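Local coordinates for Lin2634 protein (Listeria innocua, PDB 3MZO) that binds calcium through an HD-domain metal site and is probably a phosphohydrolase related to the 5'-deoxynucleotidases of the YfbR type, at residues Ala32-Ser35 with Tyr36-Ser40; Ser137-Val140 with Asp141-Tyr144; Pro155-Ile158 with Phe159-Ile162; Leu167-Ile170 with Tyr171-Arg174; Val179-Phe182 with Leu183-Leu187. All coordinates share one frame; numbering follows the deposited sequence. Where two conformers were deposited one is given.

Contact 1 (Ala32-Ser35 with Tyr36-Ser40); sequences AEHS and YKVTS. With CA (calcium ion), chain K.
The first histidine of the HD-domain metal site sits in the opening turns of helix 31-51, where His34 and Val38, one turn apart, meet beside a bound calcium ion. NE2 of His34 binds the calcium at 2.8 Å, and water 1 is a further ligand of the same ion. One gamma methyl of the valine, CG2, lies over a face of the imidazole, 3.7 Å from the ring centroid and 30° off the ring normal, a CH-pi contact displaced toward CE1. The histidine reaches this place because its CG is anti to the backbone N (chi1 167°), which leans the ring slightly forward, toward the side chain of Val38. ND1 probably bonds to Asp141 of helix 129-151, so that both nitrogens have partners, which would limit rotation of the ring.

On another side of the helix, O of Ser35 takes two bonds from Thr39, one from N at 2.9 Å and one from OG1 at 2.8 Å, arriving from opposite faces of the carbonyl plane. The threonine side chain is buried against helix 58-67, and its hydroxyl finds an acceptor within its own helix. The aliphatic chain of Lys37 follows the carbonyl of Glu33, with CG 3.4 Å from Glu33 O, before its NZ pairs with Glu15 of the second subunit. Glu33 OE2 is likewise bonded across that interface, to Ser30 of the second subunit. His68, Asp69 and Asp138 complete the protein ligands of the calcium, the H...HD...D arrangement for which the HD superfamily is named.

Contact 2 (Ser137-Val140 with Asp141-Tyr144); sequences SDKV and DLLY. With CA (calcium ion), chain K.
Ser137, whose O accepts a hydrogen bond from N of Asp141 at 3.1 Å, begins a run of i to i+4 bonds in the middle of helix 129-151. Next comes Asp138, the last residue of the HD metal signature: OD1 binds calcium at 2.6 Å, while OD2 lies 3.0 Å from the ion, has a weak bond from water 1 and forms a salt bridge with Lys125. Its backbone O is taken by the N of Leu142. Lys139 bends at chi2 (-56°) and keeps beside Leu142, the two chains leaving the helix in a common direction, with CD 4.1 Å from CD2 of the leucine; its ammonium pairs with Glu165. Val140 and Tyr144 are also neighbours along the helix, CG1 of the valine lying 3.8 Å from CD1 of the tyrosine. Val140 O, besides accepting the tyrosine N-H, sits in the plane of the ring at its edge, 3.3 Å from CD1. Tyr144 OH bonds to His5 of the second subunit. Around this turn Asp138 and Asp141 look toward helix 31-51 and the metal, Val140, Leu142 and Leu143 pack on helix 158-172, and Leu143 and Tyr144 meet helix 177-191.

Contact 3 (Pro155-Ile158 with Phe159-Ile162); sequences PENI and FVEI
The Phe159 ring carries a methyl group of its chain neighbour on one face: CG2 of Ile158 stands 3.8 Å from the centroid and 13° off the normal, a CH-pi contact with the methyl almost directly above the ring centre. CB of Glu156 also approaches the ring, 3.9 Å from CE2. These residues form the N-terminal start of helix 158-172, where the chain leaves a loop and winds into its first turn. Ile158 holds its CG2 between the backbone N and the carbonyl carbon, the crowded position, which points that methyl at the ring and leaves CG1 anti to the backbone N, on the side of Ile162, 4.0 Å from its CD1. The ring itself packs onto the end of helix 129-151, at Glu149 and Ile150, and Ile162 continues that seam against Leu142 and Ser146.

The backbone bonds become regular along the turn. Phe159 N reaches Glu156 O in a weak i to i+3 bond, whereas Ile162 N to Ile158 O, at 2.9 Å, is a regular helical one. On the outer side Asn157 and Glu161 join one turn apart, their side chains crossing at about a right angle and the amide and carboxylate planes turned 73° from each other. CD1 of Ile158 passes 3.4 Å from OE1 of the same glutamate. The other carboxylate oxygen, OE2, receives the amide N-H of Asn157 ND2 on its anti side at 2.8 Å, with the donor tilted out of the carboxylate plane.

Contact 4 (Leu167-Ile170 with Tyr171-Arg174); sequences LATI and YEYR
Leu167 and Tyr171 share a heading on the packed side of the last turns of helix 158-172. CG of the leucine is 4.0 Å from CE2 of the ring, and Leu167 O, which accepts the tyrosine N-H at 2.9 Å, also lies near the ring plane at its edge. Tyr171 is buried, with its OH bonded to Thr209 and its ring against Leu183, while Ile170 fills the seam between helices 129-151 and 177-191. Thr169 and Tyr173 lie next to each other, CG2 of the threonine 4.1 Å from CE1 of the ring, and Thr169 O is in the ring plane at its edge, 3.3 Å from CD1; Tyr173 still rests on helices 129-151 and 177-191.

Toward the C-terminal end the bonding becomes irregular. The N-H of Glu172 is shared: it reaches Thr169 O at 2.9 Å and Ala168 O only in a weak, longer bond. Tyr173 N then bonds to Ile170 O at 3.0 Å, three residues back, from 54° out of the carbonyl plane. On the solvent side Glu172 and Arg174 are exposed, each deposited in two conformers. The change from i+4 to i+3 bonding, with donors coming from above the carbonyl planes, implies a helix that ends through an i to i+3 (3-10-like) turn before the loop.

Contact 5 (Val179-Phe182 with Leu183-Leu187); sequences VKYF and LKEIL
Tyr181 and Phe182, adjacent on helix 177-191, send their rings to different sides of it, and each meets residues four and five positions on, at a pi-type turn. CG of Glu185 lies over one face of the Tyr181 ring, 4.0 Å from its centroid and offset toward the rim, a CH-pi contact. The two side chains cross obliquely, with the carboxylate plane inclined 36° to the ring. Ile186 comes at about a right angle to the tyrosine, its CG1 3.9 Å from CE2, and so spans both aromatics, since its other branch, CG2, lies 3.8 Å from CE1 of Phe182. Phenylalanine and isoleucine again cross at about a right angle, whereas CB of Leu187 meets CE2 of the phenylalanine from an oblique direction. With CG anti to its backbone N (chi1 175°), Phe182 carries its ring forward over this wider turn, and beyond it the ring packs on Val140 and Leu143 of helix 129-151.

A turn earlier, Val179 and Leu183 are aligned, with CG1 of the valine 3.7 Å from CD1 of the leucine, both facing helix 158-172. The widening shows in the backbone at Phe182 O, which accepts two N-H groups: that of Ile186 at 3.0 Å, from above the carbonyl plane, and that of Leu187 at 2.8 Å, an i to i+5 bond with an N-H...O angle of 165°.

Contacts 1 and 2 meet at the calcium, which takes one ligand from each and shares water 1 between them; His34 ND1 lies 2.5 Å from Asp141 OD2, a probable hydrogen bond joining their helices. From contact 2 the packing spreads outward. Contact 3 touches it through Ile162 CG2, 3.5 Å from Leu142 CG, contact 4 through Ile170 CD1, 3.8 Å from Val140 CG2, and contact 5 through Phe182 CZ, 3.5 Å from Leu143 CD2. Contacts 3 and 4 occupy the two ends of helix 158-172, their centres about 19 Å apart, while contacts 4 and 5 also meet where Val179 CG1 comes 3.4 Å from Ile170 O. Contacts 3 to 5 do not touch contact 1.

Contact 1 (Ala32-Ser35 with Tyr36-Ser40)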
loop_
_atom_site.group_PDB
_atom_site.type_symbol
_atom_site.label_atom_id
_atom_site.label_comp_id
_atom_site.label_asym_id
_atom_site.label_seq_id
_atom_site.Cartn_x
_atom_site.Cartn_y
_atom_site.Cartn_z
ATOM N N ALA B 32 14.281 -5.219 -8.309
ATOM C CA ALA B 32 15.048 -4.112 -8.874
ATOM C C ALA B 32 15.965 -3.532 -7.816
ATOM O O ALA B 32 17.155 -3.296 -8.068
ATOM C CB ALA B 32 14.133 -3.004 -9.445
ATOM N N GLU B 33 15.428 -3.311 -6.625
ATOM C CA GLU B 33 16.216 -2.743 -5.527
ATOM C C GLU B 33 17.358 -3.643 -5.101
ATOM O O GLU B 33 18.505 -3.192 -4.885
ATOM C CB GLU B 33 15.312 -2.379 -4.348
ATOM C CG GLU B 33 14.539 -1.110 -4.627
ATOM C CD GLU B 33 13.297 -0.874 -3.803
ATOM O OE1 GLU B 33 12.787 -1.823 -3.166
ATOM O OE2 GLU B 33 12.842 0.287 -3.803
ATOM N N HIS B 34 17.048 -4.930 -5.018
ATOM C CA HIS B 34 18.046 -5.913 -4.710
ATOM C C HIS B 34 19.174 -5.912 -5.743
ATOM O O HIS B 34 20.323 -5.982 -5.375
ATOM C CB HIS B 34 17.375 -7.278 -4.579
ATOM C CG HIS B 34 18.317 -8.425 -4.571
ATOM N ND1 HIS B 34 19.109 -8.727 -3.479
ATOM C CD2 HIS B 34 18.581 -9.365 -5.508
ATOM C CE1 HIS B 34 19.826 -9.810 -3.758
ATOM N NE2 HIS B 34 19.513 -10.220 -4.973
ATOM N N SER B 35 18.831 -5.829 -7.027
ATOM C CA SER B 35 19.831 -5.850 -8.085
ATOM C C SER B 35 20.756 -4.631 -8.000
ATOM O O SER B 35 21.973 -4.750 -8.140
ATOM C CB SER B 35 19.159 -5.968 -9.450
ATOM O OG SER B 35 18.336 -7.102 -9.489
ATOM N N TYR B 36 20.167 -3.472 -7.740
ATOM C CA TYR B 36 20.912 -2.248 -7.480
ATOM C C TYR B 36 21.914 -2.409 -6.347
ATOM O O TYR B 36 23.107 -2.067 -6.497
ATOM C CB TYR B 36 19.967 -1.057 -7.232
ATOM C CG TYR B 36 20.704 0.121 -6.650
ATOM C CD1 TYR B 36 21.595 0.863 -7.433
ATOM C CD2 TYR B 36 20.575 0.456 -5.311
ATOM C CE1 TYR B 36 22.334 1.944 -6.892
ATOM C CE2 TYR B 36 21.309 1.526 -4.754
ATOM C CZ TYR B 36 22.185 2.272 -5.557
ATOM O OH TYR B 36 22.914 3.337 -5.025
ATOM N N LYS B 37 21.473 -2.975 -5.237
ATOM C CA LYS B 37 22.340 -3.128 -4.087
ATOM C C LYS B 37 23.439 -4.184 -4.316
ATOM O O LYS B 37 24.615 -3.940 -4.009
ATOM C CB LYS B 37 21.490 -3.419 -2.819
ATOM C CG LYS B 37 20.581 -2.247 -2.395
ATOM C CD LYS B 37 19.753 -2.547 -1.069
ATOM C CE LYS B 37 18.796 -3.680 -1.228
ATOM N NZ LYS B 37 17.884 -3.848 -0.014
ATOM N N VAL B 38 23.088 -5.318 -4.929
ATOM C CA VAL B 38 24.088 -6.333 -5.222
ATOM C C VAL B 38 25.152 -5.795 -6.175
ATOM O O VAL B 38 26.349 -6.104 -6.004
ATOM C CB VAL B 38 23.456 -7.627 -5.730
ATOM C CG1 VAL B 38 24.477 -8.644 -6.280
ATOM C CG2 VAL B 38 22.630 -8.292 -4.571
ATOM N N THR B 39 24.736 -5.013 -7.172
ATOM C CA THR B 39 25.697 -4.427 -8.136
ATOM C C THR B 39 26.621 -3.421 -7.409
ATOM O O THR B 39 27.841 -3.462 -7.580
ATOM C CB THR B 39 24.993 -3.839 -9.356
ATOM O OG1 THR B 39 24.119 -4.834 -9.906
ATOM C CG2 THR B 39 25.998 -3.445 -10.443
ATOM N N SER B 40 26.066 -2.593 -6.531
ATOM C CA SER B 40 26.889 -1.711 -5.687
ATOM C C SER B 40 27.866 -2.423 -4.769
ATOM O O SER B 40 29.051 -2.025 -4.671
ATOM C CB SER B 40 26.004 -0.761 -4.919
ATOM O OG SER B 40 25.192 -0.009 -5.818
HETATM CA CA CA K . 19.749 -12.834 -5.826
HETATM O O HOH W 1 19.827 -15.013 -7.306
#

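Contact 2 (Ser137-Val140 with Asp141-Tyr144)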
loop_
_atom_site.group_PDB
_atom_site.type_symbol
_atom_site.label_atom_id
_atom_site.label_comp_id
_atom_site.label_asym_id
_atom_site.label_seq_id
_atom_site.Cartn_x
_atom_site.Cartn_y
_atom_site.Cartn_z
ATOM N N SER B 137 28.355 -11.269 -3.116
ATOM C CA SER B 137 27.602 -10.006 -3.076
ATOM C C SER B 137 26.100 -10.195 -2.839
ATOM O O SER B 137 25.462 -9.438 -2.100
ATOM C CB SER B 137 27.855 -9.217 -4.384
ATOM O OG SER B 137 29.213 -8.778 -4.445
ATOM N N ASP B 138 25.547 -11.208 -3.507
ATOM C CA ASP B 138 24.175 -11.655 -3.317
ATOM C C ASP B 138 23.946 -12.100 -1.848
ATOM O O ASP B 138 22.965 -11.704 -1.209
ATOM C CB ASP B 138 23.924 -12.799 -4.307
ATOM C CG ASP B 138 22.461 -13.172 -4.438
ATOM O OD1 ASP B 138 21.583 -12.376 -4.047
ATOM O OD2 ASP B 138 22.190 -14.278 -4.963
ATOM N N LYS B 139 24.861 -12.900 -1.302
ATOM C CA LYS B 139 24.751 -13.314 0.094
ATOM C C LYS B 139 24.926 -12.159 1.066
ATOM O O LYS B 139 24.293 -12.126 2.100
ATOM C CB LYS B 139 25.728 -14.447 0.441
ATOM C CG LYS B 139 25.479 -15.755 -0.289
ATOM C CD LYS B 139 24.072 -16.304 -0.103
ATOM C CE LYS B 139 23.883 -17.592 -0.918
ATOM N NZ LYS B 139 22.638 -18.235 -0.539
ATOM N N VAL B 140 25.780 -11.204 0.738
ATOM C CA VAL B 140 25.912 -10.019 1.592
ATOM C C VAL B 140 24.584 -9.269 1.640
ATOM O O VAL B 140 24.206 -8.793 2.717
ATOM C CB VAL B 140 27.069 -9.090 1.192
ATOM C CG1 VAL B 140 26.926 -7.742 1.877
ATOM C CG2 VAL B 140 28.415 -9.752 1.525
ATOM N N ASP B 141 23.878 -9.141 0.518
ATOM C CA ASP B 141 22.612 -8.385 0.545
ATOM C C ASP B 141 21.574 -9.156 1.374
ATOM O O ASP B 141 20.833 -8.568 2.147
ATOM C CB ASP B 141 22.050 -8.068 -0.838
ATOM C CG ASP B 141 20.807 -7.162 -0.771
ATOM O OD1 ASP B 141 20.853 -6.117 -0.104
ATOM O OD2 ASP B 141 19.753 -7.511 -1.344
ATOM N N LEU B 142 21.551 -10.469 1.207
ATOM C CA LEU B 142 20.661 -11.338 1.971
ATOM C C LEU B 142 20.970 -11.223 3.467
ATOM O O LEU B 142 20.080 -11.208 4.314
ATOM C CB LEU B 142 20.849 -12.756 1.478
ATOM C CG LEU B 142 19.794 -13.813 1.742
ATOM C CD1 LEU B 142 18.427 -13.453 1.151
ATOM C CD2 LEU B 142 20.313 -15.136 1.188
ATOM N N LEU B 143 22.252 -11.140 3.793
ATOM C CA LEU B 143 22.689 -10.967 5.165
ATOM C C LEU B 143 22.214 -9.621 5.737
ATOM O O LEU B 143 21.740 -9.554 6.871
ATOM C CB LEU B 143 24.226 -11.078 5.244
ATOM C CG LEU B 143 24.865 -11.170 6.629
ATOM C CD1 LEU B 143 24.942 -12.628 7.104
ATOM C CD2 LEU B 143 26.263 -10.550 6.615
ATOM N N TYR B 144 22.348 -8.547 4.963
ATOM C CA TYR B 144 21.812 -7.226 5.388
ATOM C C TYR B 144 20.277 -7.208 5.553
ATOM O O TYR B 144 19.741 -6.601 6.495
ATOM C CB TYR B 144 22.307 -6.091 4.443
ATOM C CG TYR B 144 23.637 -5.539 4.912
ATOM C CD1 TYR B 144 24.826 -6.211 4.641
ATOM C CD2 TYR B 144 23.695 -4.370 5.684
ATOM C CE1 TYR B 144 26.047 -5.730 5.114
ATOM C CE2 TYR B 144 24.904 -3.876 6.151
ATOM C CZ TYR B 144 26.076 -4.570 5.849
ATOM O OH TYR B 144 27.275 -4.105 6.281
HETATM CA CA CA K . 19.749 -12.834 -5.826
HETATM O O HOH W 1 19.827 -15.013 -7.306
#

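Contact 3 (Pro155-Ile158 with Phe159-Ile162)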
loop_
_atom_site.group_PDB
_atom_site.type_symbol
_atom_site.label_atom_id
_atom_site.label_comp_id
_atom_site.label_asym_id
_atom_site.label_seq_id
_atom_site.Cartn_x
_atom_site.Cartn_y
_atom_site.Cartn_z
ATOM N N PRO B 155 9.488 -11.429 14.637
ATOM C CA PRO B 155 9.325 -12.643 15.394
ATOM C C PRO B 155 9.630 -13.943 14.642
ATOM O O PRO B 155 9.766 -14.959 15.292
ATOM C CB PRO B 155 7.856 -12.598 15.845
ATOM C CG PRO B 155 7.193 -11.562 14.979
ATOM C CD PRO B 155 8.262 -10.614 14.574
ATOM N N GLU B 156 9.746 -13.922 13.319
ATOM C CA GLU B 156 9.933 -15.153 12.559
ATOM C C GLU B 156 11.358 -15.684 12.596
ATOM O O GLU B 156 12.289 -14.999 12.173
ATOM C CB GLU B 156 9.531 -14.941 11.089
ATOM C CG GLU B 156 8.024 -14.778 10.854
ATOM C CD GLU B 156 7.213 -16.039 11.169
ATOM O OE1 GLU B 156 7.795 -17.124 11.392
ATOM O OE2 GLU B 156 5.971 -15.949 11.194
ATOM N N ASN B 157 11.529 -16.934 13.035
ATOM C CA ASN B 157 12.877 -17.525 13.082
ATOM C C ASN B 157 13.540 -17.650 11.705
ATOM O O ASN B 157 14.767 -17.769 11.625
ATOM C CB ASN B 157 12.891 -18.899 13.791
ATOM C CG ASN B 157 14.315 -19.300 14.261
ATOM O OD1 ASN B 157 14.958 -18.573 15.034
ATOM N ND2 ASN B 157 14.808 -20.456 13.779
ATOM N N ILE B 158 12.749 -17.627 10.632
ATOM C CA ILE B 158 13.295 -17.758 9.295
ATOM C C ILE B 158 14.460 -16.769 9.075
ATOM O O ILE B 158 15.449 -17.112 8.460
ATOM C CB ILE B 158 12.205 -17.585 8.188
ATOM C CG1 ILE B 158 12.690 -18.154 6.860
ATOM C CG2 ILE B 158 11.829 -16.128 7.952
ATOM C CD1 ILE B 158 12.913 -19.647 6.891
ATOM N N PHE B 159 14.367 -15.562 9.620
ATOM C CA PHE B 159 15.410 -14.552 9.379
ATOM C C PHE B 159 16.764 -14.916 10.006
ATOM O O PHE B 159 17.809 -14.718 9.370
ATOM C CB PHE B 159 14.902 -13.183 9.786
ATOM C CG PHE B 159 13.731 -12.756 8.962
ATOM C CD1 PHE B 159 13.896 -12.433 7.617
ATOM C CD2 PHE B 159 12.462 -12.763 9.484
ATOM C CE1 PHE B 159 12.809 -12.079 6.831
ATOM C CE2 PHE B 159 11.366 -12.417 8.692
ATOM C CZ PHE B 159 11.556 -12.071 7.367
ATOM N N VAL B 160 16.743 -15.507 11.202
ATOM C CA VAL B 160 17.973 -16.008 11.822
ATOM C C VAL B 160 18.571 -17.121 10.977
ATOM O O VAL B 160 19.805 -17.215 10.813
ATOM C CB VAL B 160 17.698 -16.549 13.244
ATOM C CG1 VAL B 160 18.830 -17.509 13.700
ATOM C CG2 VAL B 160 17.521 -15.378 14.213
ATOM N N GLU B 161 17.703 -17.955 10.416
ATOM C CA GLU B 161 18.146 -19.051 9.561
ATOM C C GLU B 161 18.763 -18.552 8.263
ATOM O O GLU B 161 19.770 -19.103 7.799
ATOM C CB GLU B 161 16.986 -20.009 9.250
ATOM C CG GLU B 161 16.478 -20.794 10.467
ATOM C CD GLU B 161 15.062 -21.377 10.251
ATOM O OE1 GLU B 161 14.627 -21.536 9.078
ATOM O OE2 GLU B 161 14.377 -21.664 11.266
ATOM N N ILE B 162 18.172 -17.525 7.673
ATOM C CA ILE B 162 18.709 -16.915 6.449
ATOM C C ILE B 162 20.104 -16.288 6.722
ATOM O O ILE B 162 21.034 -16.455 5.954
ATOM C CB ILE B 162 17.729 -15.826 5.899
ATOM C CG1 ILE B 162 16.424 -16.481 5.392
ATOM C CG2 ILE B 162 18.382 -15.001 4.772
ATOM C CD1 ILE B 162 15.216 -15.538 5.267
#

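Contact 4 (Leu167-Ile170 with Tyr171-Arg174)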
loop_
_atom_site.group_PDB
_atom_site.type_symbol
_atom_site.label_atom_id
_atom_site.label_comp_id
_atom_site.label_asym_id
_atom_site.label_seq_id
_atom_site.Cartn_x
_atom_site.Cartn_y
_atom_site.Cartn_z
ATOM N N LEU B 167 25.889 -16.064 6.104
ATOM C CA LEU B 167 27.229 -15.960 6.668
ATOM C C LEU B 167 28.070 -17.242 6.462
ATOM O O LEU B 167 29.224 -17.176 6.027
ATOM C CB LEU B 167 27.170 -15.565 8.147
ATOM C CG LEU B 167 28.498 -15.115 8.788
ATOM C CD1 LEU B 167 29.223 -13.927 8.025
ATOM C CD2 LEU B 167 28.220 -14.754 10.233
ATOM N N ALA B 168 27.478 -18.400 6.726
ATOM C CA ALA B 168 28.138 -19.680 6.463
ATOM C C ALA B 168 28.699 -19.712 5.046
ATOM O O ALA B 168 29.865 -20.016 4.842
ATOM C CB ALA B 168 27.159 -20.837 6.672
ATOM N N THR B 169 27.871 -19.377 4.067
ATOM C CA THR B 169 28.308 -19.355 2.674
ATOM C C THR B 169 29.429 -18.333 2.413
ATOM O O THR B 169 30.438 -18.674 1.805
ATOM C CB THR B 169 27.119 -19.099 1.752
ATOM O OG1 THR B 169 26.128 -20.077 2.047
ATOM C CG2 THR B 169 27.489 -19.214 0.285
ATOM N N ILE B 170 29.282 -17.099 2.894
ATOM C CA ILE B 170 30.356 -16.110 2.772
ATOM C C ILE B 170 31.704 -16.684 3.290
ATOM O O ILE B 170 32.768 -16.466 2.681
ATOM C CB ILE B 170 29.975 -14.778 3.506
ATOM C CG1 ILE B 170 28.842 -14.078 2.760
ATOM C CG2 ILE B 170 31.165 -13.835 3.602
ATOM C CD1 ILE B 170 28.182 -12.955 3.527
ATOM N N TYR B 171 31.667 -17.430 4.395
ATOM C CA TYR B 171 32.892 -18.034 4.952
ATOM C C TYR B 171 33.568 -19.019 4.047
ATOM O O TYR B 171 34.769 -19.197 4.163
ATOM C CB TYR B 171 32.633 -18.762 6.260
ATOM C CG TYR B 171 32.950 -17.922 7.429
ATOM C CD1 TYR B 171 34.278 -17.686 7.800
ATOM C CD2 TYR B 171 31.931 -17.331 8.166
ATOM C CE1 TYR B 171 34.584 -16.887 8.887
ATOM C CE2 TYR B 171 32.214 -16.532 9.254
ATOM C CZ TYR B 171 33.541 -16.308 9.612
ATOM O OH TYR B 171 33.793 -15.516 10.709
ATOM N N GLU B 172 32.806 -19.679 3.178
ATOM C CA GLU B 172 33.348 -20.625 2.186
ATOM C C GLU B 172 34.305 -19.915 1.239
ATOM O O GLU B 172 35.136 -20.544 0.591
ATOM C CB GLU B 172 32.239 -21.249 1.318
ATOM C CG GLU B 172 31.277 -22.209 2.021
ATOM C CD GLU B 172 30.250 -22.804 1.060
ATOM O OE1 GLU B 172 30.482 -22.812 -0.171
ATOM O OE2 GLU B 172 29.200 -23.254 1.532
ATOM N N TYR B 173 34.156 -18.592 1.127
ATOM C CA TYR B 173 34.953 -17.812 0.160
ATOM C C TYR B 173 36.061 -16.975 0.846
ATOM O O TYR B 173 36.587 -15.997 0.273
ATOM C CB TYR B 173 34.012 -16.908 -0.652
ATOM C CG TYR B 173 33.029 -17.623 -1.584
ATOM C CD1 TYR B 173 31.793 -18.080 -1.134
ATOM C CD2 TYR B 173 33.311 -17.761 -2.936
ATOM C CE1 TYR B 173 30.891 -18.707 -2.012
ATOM C CE2 TYR B 173 32.414 -18.358 -3.807
ATOM C CZ TYR B 173 31.209 -18.831 -3.340
ATOM O OH TYR B 173 30.360 -19.436 -4.248
ATOM N N ARG B 174 36.453 -17.374 2.051
ATOM C CA ARG B 174 37.405 -16.598 2.862
ATOM C C ARG B 174 38.819 -16.492 2.280
ATOM O O ARG B 174 39.616 -15.716 2.784
ATOM C CB ARG B 174 37.472 -17.145 4.299
ATOM C CG ARG B 174 38.042 -18.556 4.416
ATOM C CD ARG B 174 38.175 -19.013 5.876
ATOM N NE ARG B 174 36.936 -19.588 6.384
ATOM C CZ ARG B 174 36.576 -20.848 6.177
ATOM N NH1 ARG B 174 37.377 -21.664 5.497
ATOM N NH2 ARG B 174 35.421 -21.287 6.660
#

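Contact 5 (Val179-Phe182 with Leu183-Leu187)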
loop_
_atom_site.group_PDB
_atom_site.type_symbol
_atom_site.label_atom_id
_atom_site.label_comp_id
_atom_site.label_asym_id
_atom_site.label_seq_id
_atom_site.Cartn_x
_atom_site.Cartn_y
_atom_site.Cartn_z
ATOM N N VAL B 179 36.355 -11.217 0.913
ATOM C CA VAL B 179 35.775 -11.788 2.110
ATOM C C VAL B 179 36.698 -11.577 3.301
ATOM O O VAL B 179 36.210 -11.381 4.417
ATOM C CB VAL B 179 35.416 -13.292 1.916
ATOM C CG1 VAL B 179 34.908 -13.926 3.240
ATOM C CG2 VAL B 179 34.404 -13.443 0.797
ATOM N N LYS B 180 38.016 -11.589 3.091
ATOM C CA LYS B 180 38.928 -11.264 4.194
ATOM C C LYS B 180 38.586 -9.856 4.651
ATOM O O LYS B 180 38.483 -9.593 5.857
ATOM C CB LYS B 180 40.410 -11.317 3.777
ATOM C CG LYS B 180 41.028 -12.720 3.671
ATOM C CD LYS B 180 42.517 -12.593 3.273
ATOM C CE LYS B 180 43.001 -13.750 2.426
ATOM N NZ LYS B 180 43.007 -15.010 3.188
ATOM N N TYR B 181 38.415 -8.941 3.699
ATOM C CA TYR B 181 38.041 -7.583 4.069
ATOM C C TYR B 181 36.709 -7.546 4.798
ATOM O O TYR B 181 36.595 -6.916 5.841
ATOM C CB TYR B 181 37.979 -6.639 2.863
ATOM C CG TYR B 181 37.774 -5.232 3.335
ATOM C CD1 TYR B 181 38.863 -4.450 3.715
ATOM C CD2 TYR B 181 36.493 -4.704 3.491
ATOM C CE1 TYR B 181 38.691 -3.161 4.191
ATOM C CE2 TYR B 181 36.307 -3.405 3.963
ATOM C CZ TYR B 181 37.422 -2.644 4.305
ATOM O OH TYR B 181 37.269 -1.382 4.792
ATOM N N PHE B 182 35.696 -8.190 4.242
ATOM C CA PHE B 182 34.372 -8.236 4.885
ATOM C C PHE B 182 34.394 -8.703 6.365
ATOM O O PHE B 182 33.774 -8.071 7.221
ATOM C CB PHE B 182 33.390 -9.097 4.073
ATOM C CG PHE B 182 32.059 -9.284 4.750
ATOM C CD1 PHE B 182 31.041 -8.358 4.571
ATOM C CD2 PHE B 182 31.839 -10.376 5.595
ATOM C CE1 PHE B 182 29.833 -8.493 5.209
ATOM C CE2 PHE B 182 30.615 -10.539 6.238
ATOM C CZ PHE B 182 29.604 -9.565 6.037
ATOM N N LEU B 183 35.109 -9.790 6.654
ATOM C CA LEU B 183 35.123 -10.363 7.999
ATOM C C LEU B 183 35.933 -9.496 8.968
ATOM O O LEU B 183 35.546 -9.312 10.121
ATOM C CB LEU B 183 35.718 -11.773 7.973
ATOM C CG LEU B 183 34.929 -12.795 7.167
ATOM C CD1 LEU B 183 35.831 -13.988 6.855
ATOM C CD2 LEU B 183 33.652 -13.205 7.925
ATOM N N LYS B 184 37.052 -8.955 8.494
ATOM C CA LYS B 184 37.886 -8.115 9.336
ATOM C C LYS B 184 37.220 -6.768 9.701
ATOM O O LYS B 184 37.249 -6.334 10.857
ATOM C CB LYS B 184 39.232 -7.890 8.636
ATOM C CG LYS B 184 40.303 -7.193 9.472
ATOM C CD LYS B 184 41.506 -6.771 8.616
ATOM C CE LYS B 184 42.521 -5.978 9.435
ATOM N NZ LYS B 184 43.775 -5.789 8.684
ATOM N N GLU B 185 36.607 -6.115 8.724
ATOM C CA GLU B 185 36.174 -4.726 8.900
ATOM C C GLU B 185 34.671 -4.503 8.905
ATOM O O GLU B 185 34.174 -3.700 9.699
ATOM C CB GLU B 185 36.801 -3.853 7.813
ATOM C CG GLU B 185 38.321 -3.841 7.806
ATOM C CD GLU B 185 38.930 -3.179 9.040
ATOM O OE1 GLU B 185 38.204 -2.479 9.795
ATOM O OE2 GLU B 185 40.150 -3.359 9.243
ATOM N N ILE B 186 33.931 -5.220 8.072
ATOM C CA ILE B 186 32.514 -4.920 7.900
ATOM C C ILE B 186 31.677 -5.691 8.915
ATOM O O ILE B 186 30.836 -5.105 9.566
ATOM C CB ILE B 186 32.054 -5.196 6.466
ATOM C CG1 ILE B 186 32.898 -4.371 5.481
ATOM C CG2 ILE B 186 30.526 -4.933 6.288
ATOM C CD1 ILE B 186 32.587 -4.683 4.038
ATOM N N LEU B 187 31.908 -6.999 9.055
ATOM C CA LEU B 187 31.067 -7.807 9.974
ATOM C C LEU B 187 31.107 -7.282 11.417
ATOM O O LEU B 187 30.081 -7.193 12.087
ATOM C CB LEU B 187 31.464 -9.285 9.901
ATOM C CG LEU B 187 30.687 -10.318 10.715
ATOM C CD1 LEU B 187 29.201 -10.277 10.363
ATOM C CD2 LEU B 187 31.286 -11.723 10.455
#